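Local coordinates for protein transcriptional regulator of the TetR/AcrR family (Thermobifida fusca YX, PDB 3DCF) that probably binds DNA through an N-terminal helix-turn-helix domain and regulates transcription, likely as a repressor, at the interface of chains A and B. Numbering follows the deposited sequence. Chains: chain A/B, transcriptional regulator of the TetR/AcrR family.

The interface of chains A and B. Residues chain A 169-171, 215; chain B 208-209, 212, 216.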
loop_
_atom_site.group_PDB
_atom_site.type_symbol
_atom_site.label_atom_id
_atom_site.label_comp_id
_atom_site.label_asym_id
_atom_site.label_seq_id
_atom_site.Cartn_x
_atom_site.Cartn_y
_atom_site.Cartn_z
ATOM N N LEU A 169 -15.335 -9.106 15.000
ATOM C CA LEU A 169 -15.031 -7.905 15.819
ATOM C C LEU A 169 -15.890 -6.730 15.372
ATOM O O LEU A 169 -15.936 -6.420 14.174
ATOM C CB LEU A 169 -13.549 -7.489 15.718
ATOM C CG LEU A 169 -13.086 -6.331 16.634
ATOM C CD1 LEU A 169 -13.077 -6.767 18.093
ATOM C CD2 LEU A 169 -11.724 -5.812 16.237
ATOM N N ASP A 170 -16.538 -6.079 16.337
ATOM C CA ASP A 170 -17.463 -4.980 16.059
ATOM C C ASP A 170 -16.693 -3.676 15.741
ATOM O O ASP A 170 -16.447 -2.847 16.615
ATOM C CB ASP A 170 -18.493 -4.821 17.216
ATOM C CG ASP A 170 -19.777 -4.044 16.813
ATOM O OD1 ASP A 170 -19.782 -3.196 15.883
ATOM O OD2 ASP A 170 -20.817 -4.294 17.465
ATOM N N VAL A 171 -16.301 -3.556 14.471
ATOM C CA VAL A 171 -15.688 -2.343 13.881
ATOM C C VAL A 171 -16.442 -2.070 12.576
ATOM O O VAL A 171 -17.069 -2.975 12.028
ATOM C CB VAL A 171 -14.152 -2.497 13.595
ATOM C CG1 VAL A 171 -13.381 -2.783 14.894
ATOM C CG2 VAL A 171 -13.869 -3.588 12.542
ATOM N N ARG A 215 -1.602 -10.170 19.591
ATOM C CA ARG A 215 -1.548 -10.504 21.028
ATOM C C ARG A 215 -2.215 -11.858 21.267
ATOM O O ARG A 215 -3.379 -12.036 20.903
ATOM C CB ARG A 215 -2.261 -9.432 21.858
ATOM C CG ARG A 215 -2.181 -9.634 23.377
ATOM C CD ARG A 215 -2.872 -8.511 24.131
ATOM N NE ARG A 215 -4.316 -8.470 23.880
ATOM C CZ ARG A 215 -5.176 -7.598 24.423
ATOM N NH1 ARG A 215 -4.775 -6.648 25.281
ATOM N NH2 ARG A 215 -6.472 -7.672 24.104
ATOM N N ARG B 208 -7.377 -1.657 17.091
ATOM C CA ARG B 208 -8.180 -2.683 17.795
ATOM C C ARG B 208 -8.354 -3.942 16.922
ATOM O O ARG B 208 -8.406 -5.068 17.447
ATOM C CB ARG B 208 -9.540 -2.117 18.224
ATOM C CG ARG B 208 -10.394 -3.076 19.076
ATOM C CD ARG B 208 -11.397 -2.324 19.974
ATOM N NE ARG B 208 -12.325 -1.472 19.217
ATOM C CZ ARG B 208 -13.507 -1.838 18.703
ATOM N NH1 ARG B 208 -13.981 -3.086 18.824
ATOM N NH2 ARG B 208 -14.221 -0.924 18.035
ATOM N N LEU B 209 -8.449 -3.742 15.600
ATOM C CA LEU B 209 -8.571 -4.849 14.647
ATOM C C LEU B 209 -7.279 -5.690 14.619
ATOM O O LEU B 209 -7.316 -6.904 14.821
ATOM C CB LEU B 209 -8.940 -4.323 13.245
ATOM C CG LEU B 209 -9.257 -5.339 12.135
ATOM C CD1 LEU B 209 -10.505 -6.179 12.455
ATOM C CD2 LEU B 209 -9.420 -4.615 10.817
ATOM N N ASN B 212 -6.582 -7.679 18.325
ATOM C CA ASN B 212 -7.481 -8.799 18.652
ATOM C C ASN B 212 -7.767 -9.761 17.510
ATOM O O ASN B 212 -8.215 -10.890 17.750
ATOM C CB ASN B 212 -8.852 -8.251 19.097
ATOM C CG ASN B 212 -8.759 -7.319 20.274
ATOM O OD1 ASN B 212 -9.147 -6.156 20.181
ATOM N ND2 ASN B 212 -8.215 -7.808 21.379
ATOM N N ARG B 216 -13.940 -12.898 16.870
ATOM C CA ARG B 216 -14.105 -12.731 18.341
ATOM C C ARG B 216 -13.706 -13.979 19.125
ATOM O O ARG B 216 -13.950 -15.100 18.676
ATOM C CB ARG B 216 -15.539 -12.344 18.703
ATOM C CG ARG B 216 -15.848 -10.917 18.367
ATOM C CD ARG B 216 -17.305 -10.556 18.576
ATOM N NE ARG B 216 -17.783 -10.722 19.957
ATOM C CZ ARG B 216 -18.972 -10.304 20.419
ATOM N NH1 ARG B 216 -19.845 -9.662 19.628
ATOM N NH2 ARG B 216 -19.295 -10.511 21.697
#
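B:Arg208 reaches across the interface to grip a backbone carbonyl in a loop of the other subunit. B:Arg208 NH2 donates a hydrogen bond to the main-chain O of A:Asp170 at 3.3 Å. The oxygen lies at the guanidinium edge, in plane, and the bond leaves the carbonyl in its own plane at 147°; NH1 adds a weaker bond. CG1 of A:Val171 lies over one guanidinium face towards its rim, 3.7 Å from B:Arg208 NH2, so a compact branched residue packs on the flat cation. Arginine suits this place because its long chain, CG anti to the backbone N and bent at chi3, carries a planar donor out from the helix; an alanine here would probably lose both the grip on the carbonyl and the flat group on which A:Val171 packs.

A:Leu169 supplies the apolar part: its CG, anti to the backbone N (chi1 -174°), sends the branched tip onto the helix, where an apolar end suits a close-packed backbone. A:Leu169 CD2 rests 3.6 Å from the carbonyl O of B:Arg208 and 3.7 Å from CA of B:Leu209. CG of B:Arg216 lies 4.0 Å from CA of A:Leu169. NH2 of A:Arg215 and ND2 of B:Asn212 lie side by side, 3.2 Å apart, their planes turned by 56°.

The loop before helix 173-185 thus meets the end of the partner's last helix, 199-212, and its tail, within a two-fold interface consistent with the dimers typical of TetR regulators.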